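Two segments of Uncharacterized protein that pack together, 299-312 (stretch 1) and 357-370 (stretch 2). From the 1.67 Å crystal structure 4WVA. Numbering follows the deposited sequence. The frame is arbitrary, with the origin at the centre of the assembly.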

# COMPACT_ATOMS: atom_id res chain seq x y z
N THR A 299 22.72 -8.32 1.80
CA THR A 299 22.99 -8.57 3.21
C THR A 299 21.69 -8.89 3.93
O THR A 299 20.59 -8.72 3.39
N SER A 300 21.82 -9.35 5.18
CA SER A 300 20.61 -9.66 5.96
C SER A 300 19.74 -8.42 6.19
O SER A 300 18.55 -8.56 6.45
N ALA A 301 20.32 -7.22 6.11
CA ALA A 301 19.54 -5.99 6.27
C ALA A 301 18.46 -5.84 5.19
O ALA A 301 17.43 -5.25 5.43
N GLY A 302 18.71 -6.40 4.02
CA GLY A 302 17.77 -6.37 2.93
C GLY A 302 16.49 -7.16 3.14
O GLY A 302 15.57 -7.01 2.35
N PHE A 303 16.43 -8.00 4.18
CA PHE A 303 15.19 -8.66 4.59
C PHE A 303 14.35 -7.77 5.52
O PHE A 303 13.16 -8.02 5.70
N LEU A 304 14.94 -6.70 6.05
CA LEU A 304 14.26 -5.96 7.11
C LEU A 304 13.02 -5.18 6.64
O LEU A 304 12.18 -4.88 7.46
N PRO A 305 12.86 -4.91 5.33
CA PRO A 305 11.55 -4.32 4.98
C PRO A 305 10.34 -5.19 5.34
O PRO A 305 9.24 -4.67 5.50
N LEU A 306 10.53 -6.49 5.51
CA LEU A 306 9.45 -7.32 6.02
C LEU A 306 8.97 -6.85 7.41
O LEU A 306 7.77 -6.85 7.71
N PHE A 307 9.93 -6.48 8.26
CA PHE A 307 9.66 -5.99 9.60
C PHE A 307 8.97 -4.62 9.54
O PHE A 307 8.19 -4.27 10.43
N ALA A 308 9.28 -3.84 8.51
CA ALA A 308 8.60 -2.57 8.28
C ALA A 308 7.14 -2.75 7.81
O ALA A 308 6.28 -1.92 8.08
N GLY A 309 6.88 -3.82 7.07
CA GLY A 309 5.54 -4.10 6.56
C GLY A 309 5.17 -3.37 5.28
O GLY A 309 3.99 -3.19 4.98
N THR A 310 6.19 -2.98 4.51
CA THR A 310 6.00 -2.25 3.24
C THR A 310 5.82 -3.11 1.97
O THR A 310 5.09 -2.70 1.06
N PRO A 311 6.50 -4.27 1.85
CA PRO A 311 6.34 -4.97 0.58
C PRO A 311 4.95 -5.55 0.39
O PRO A 311 4.25 -5.80 1.37
N HIS A 312 4.58 -5.80 -0.86
CA HIS A 312 3.48 -6.69 -1.13
C HIS A 312 3.95 -8.15 -1.00
O HIS A 312 5.13 -8.43 -0.90
N ASN A 357 19.43 -10.75 16.95
CA ASN A 357 18.48 -9.67 16.77
C ASN A 357 17.88 -9.60 15.35
O ASN A 357 16.68 -9.32 15.16
N VAL A 358 18.73 -9.86 14.35
CA VAL A 358 18.28 -9.87 12.96
C VAL A 358 17.44 -11.12 12.68
O VAL A 358 16.40 -11.03 12.00
N ASN A 359 17.83 -12.28 13.20
CA ASN A 359 16.96 -13.46 13.08
C ASN A 359 15.56 -13.14 13.62
O ASN A 359 14.54 -13.52 13.02
N TRP A 360 15.52 -12.47 14.77
CA TRP A 360 14.25 -12.12 15.41
C TRP A 360 13.42 -11.14 14.55
O TRP A 360 12.23 -11.41 14.28
N MET A 361 14.03 -10.04 14.09
CA MET A 361 13.26 -9.07 13.30
C MET A 361 12.77 -9.69 11.99
O MET A 361 11.64 -9.44 11.55
N VAL A 362 13.62 -10.48 11.35
CA VAL A 362 13.26 -11.10 10.07
C VAL A 362 12.20 -12.20 10.26
O VAL A 362 11.30 -12.32 9.44
N ALA A 363 12.30 -12.99 11.33
CA ALA A 363 11.24 -13.96 11.66
C ALA A 363 9.90 -13.26 11.91
O ALA A 363 8.87 -13.71 11.42
N GLU A 364 9.93 -12.17 12.68
CA GLU A 364 8.74 -11.34 12.90
C GLU A 364 8.13 -10.93 11.55
O GLU A 364 6.93 -11.06 11.36
N GLY A 365 8.97 -10.43 10.65
CA GLY A 365 8.50 -9.97 9.34
C GLY A 365 7.91 -11.11 8.53
O GLY A 365 6.82 -10.99 7.97
N PHE A 366 8.62 -12.23 8.47
CA PHE A 366 8.10 -13.36 7.70
C PHE A 366 6.78 -13.86 8.26
O PHE A 366 5.86 -14.18 7.49
N ARG A 367 6.66 -13.91 9.59
CA ARG A 367 5.40 -14.30 10.24
C ARG A 367 4.27 -13.39 9.79
O ARG A 367 3.18 -13.86 9.47
N ASP A 368 4.54 -12.09 9.76
CA ASP A 368 3.52 -11.11 9.43
C ASP A 368 3.03 -11.31 7.98
O ASP A 368 1.89 -10.95 7.66
N TYR A 369 3.89 -11.86 7.13
CA TYR A 369 3.55 -12.12 5.72
C TYR A 369 3.05 -13.55 5.50
O TYR A 369 2.85 -13.96 4.35
N GLY A 370 2.82 -14.31 6.56
CA GLY A 370 2.27 -15.68 6.42
C GLY A 370 3.27 -16.79 6.21
O GLY A 370 2.87 -17.96 6.05

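A glycine at the point of closest approach lets two helical segments nearly touch, and the contact between 299-312 and 357-370 shows how side chains then arrange themselves around such a close approach. The CA atoms of Phe307 and Gly365 lie 4.2 Å apart; a CB on Gly365 would point toward the first stretch and clash with Leu306 CB and Phe307 N. In its absence Gly365 CA rests 3.6 Å from Leu306 O.

Leu306 and Phe307, both leaving the backbone sideways, share out the neighbouring space. Leu306 (m, t) sets CD1 over the face of the Phe366 ring, 3.5 Å from its CE1, while its CD2 lies 3.9 Å from Tyr369 CD1. Phe307 adopts chi1 t, and its ring receives Met361 (m, t, m) over one face: Met361 CB is 3.9 Å from Phe307 CD1, and CG and SD also lie over that face. Glu364 CB sits at the ring's edge near CD1, and the far end of the ring, at CZ, turns its edge toward the face of Trp360 in an offset edge-to-face pair.

Toward the start of stretch 1 the side chains cover less. Leu304 (m, t) brings CD2 to 3.6 Å from Met361 CB, and Phe303 (m) places CB 3.7 Å from Val362 CG2 (Val362 is t). Ser300 (p) points toward Val358 (t), but OG meets only methyl carbon there, 3.7 Å from CG1.

Polar pairing is concentrated at the other end. Tyr369 (m) points toward the first stretch, and its OH donates a 2.7 Å hydrogen bond to Pro311 O, the sole direct one across the contact; Pro311 CG also packs 3.8 Å from Tyr369 CZ. A water adds an indirect link, donating to Leu306 O at 2.8 Å and to Asp368 OD2 at 2.7 Å. Asp368 OD1 instead accepts from Arg367 NE (2.7 Å) in a salt bridge within its own stretch.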

# COMPACT_ATOMS: atom_id res chain seq x y z
CB THR A 299 23.66 -7.37 3.89
OG1 THR A 299 22.69 -6.33 4.09
CG2 THR A 299 24.84 -6.84 3.06
CB SER A 300 20.95 -10.32 7.30
OG SER A 300 21.74 -9.48 8.09
CB ALA A 301 20.44 -4.77 6.24
CB PHE A 303 15.46 -9.98 5.30
CG PHE A 303 15.98 -11.06 4.41
CD1 PHE A 303 15.09 -11.91 3.75
CD2 PHE A 303 17.34 -11.25 4.26
CE1 PHE A 303 15.56 -12.92 2.93
CE2 PHE A 303 17.82 -12.27 3.43
CZ PHE A 303 16.93 -13.08 2.76
CB LEU A 304 15.24 -5.08 7.89
CG LEU A 304 16.23 -5.88 8.76
CD1 LEU A 304 17.27 -4.92 9.30
CD2 LEU A 304 15.51 -6.59 9.90
CB PRO A 305 11.68 -4.03 3.48
CG PRO A 305 13.13 -3.74 3.33
CD PRO A 305 13.80 -4.78 4.21
CB LEU A 306 9.89 -8.78 6.09
CG LEU A 306 10.26 -9.44 4.77
CD1 LEU A 306 11.06 -10.71 5.03
CD2 LEU A 306 9.03 -9.72 3.92
CB PHE A 307 10.99 -5.91 10.35
CG PHE A 307 10.90 -5.56 11.82
CD1 PHE A 307 10.35 -6.46 12.72
CD2 PHE A 307 11.39 -4.36 12.30
CE1 PHE A 307 10.30 -6.18 14.07
CE2 PHE A 307 11.35 -4.07 13.66
CZ PHE A 307 10.79 -4.97 14.53
CB ALA A 308 9.38 -1.73 7.27
CB THR A 310 7.14 -1.22 3.00
OG1 THR A 310 8.40 -1.88 2.79
CG2 THR A 310 7.26 -0.26 4.15
CB PRO A 311 7.32 -6.14 0.67
CG PRO A 311 7.77 -6.21 2.04
CD PRO A 311 7.54 -4.88 2.69
CB HIS A 312 2.78 -6.41 -2.49
CG HIS A 312 3.67 -6.50 -3.70
ND1 HIS A 312 4.27 -7.67 -4.10
CD2 HIS A 312 3.99 -5.58 -4.64
CE1 HIS A 312 4.95 -7.46 -5.22
NE2 HIS A 312 4.80 -6.20 -5.57
CB ASN A 357 19.08 -8.31 17.17
CG ASN A 357 20.16 -7.84 16.22
OD1 ASN A 357 20.99 -8.62 15.76
ND2 ASN A 357 20.16 -6.55 15.93
CB VAL A 358 19.46 -9.71 11.97
CG1 VAL A 358 18.98 -9.81 10.53
CG2 VAL A 358 20.15 -8.37 12.22
CB ASN A 359 17.48 -14.67 13.87
CG ASN A 359 18.38 -15.59 13.05
OD1 ASN A 359 18.31 -16.86 13.16
ND2 ASN A 359 19.21 -15.02 12.27
CB TRP A 360 14.49 -11.59 16.82
CG TRP A 360 13.20 -11.17 17.47
CD1 TRP A 360 12.22 -11.99 17.97
CD2 TRP A 360 12.74 -9.83 17.63
NE1 TRP A 360 11.18 -11.22 18.44
CE2 TRP A 360 11.47 -9.90 18.24
CE3 TRP A 360 13.28 -8.57 17.33
CZ2 TRP A 360 10.73 -8.77 18.54
CZ3 TRP A 360 12.55 -7.44 17.64
CH2 TRP A 360 11.28 -7.55 18.24
CB MET A 361 14.05 -7.81 12.98
CG MET A 361 14.30 -6.94 14.19
SD MET A 361 15.21 -5.42 13.82
CE MET A 361 16.87 -6.04 13.62
CB VAL A 362 14.51 -11.59 9.32
CG1 VAL A 362 14.14 -12.32 8.04
CG2 VAL A 362 15.40 -10.41 9.02
CB ALA A 363 11.62 -14.77 12.88
CB GLU A 364 9.10 -10.10 13.73
CG GLU A 364 9.19 -10.38 15.22
CD GLU A 364 7.84 -10.39 15.90
OE1 GLU A 364 6.96 -9.61 15.48
OE2 GLU A 364 7.66 -11.12 16.90
CB PHE A 366 9.12 -14.49 7.57
CG PHE A 366 10.10 -14.31 6.44
CD1 PHE A 366 9.64 -14.15 5.12
CD2 PHE A 366 11.46 -14.34 6.66
CE1 PHE A 366 10.52 -13.99 4.08
CE2 PHE A 366 12.35 -14.21 5.61
CZ PHE A 366 11.88 -14.04 4.32
CB ARG A 367 5.54 -14.28 11.77
CG ARG A 367 4.32 -14.76 12.55
CD ARG A 367 3.22 -13.71 12.75
NE ARG A 367 3.79 -12.40 13.09
CZ ARG A 367 4.18 -12.01 14.30
NH1 ARG A 367 4.04 -12.81 15.36
NH2 ARG A 367 4.71 -10.80 14.46
CB ASP A 368 4.08 -9.69 9.57
CG ASP A 368 4.36 -9.29 11.01
OD1 ASP A 368 3.84 -9.92 11.96
OD2 ASP A 368 5.10 -8.28 11.19
CB TYR A 369 4.74 -11.77 4.80
CG TYR A 369 4.81 -10.27 4.53
CD1 TYR A 369 5.47 -9.43 5.40
CD2 TYR A 369 4.14 -9.70 3.46
CE1 TYR A 369 5.49 -8.06 5.21
CE2 TYR A 369 4.14 -8.32 3.26
CZ TYR A 369 4.84 -7.51 4.12
OH TYR A 369 4.89 -6.16 3.95
O HOH W 1 5.55 -6.40 9.30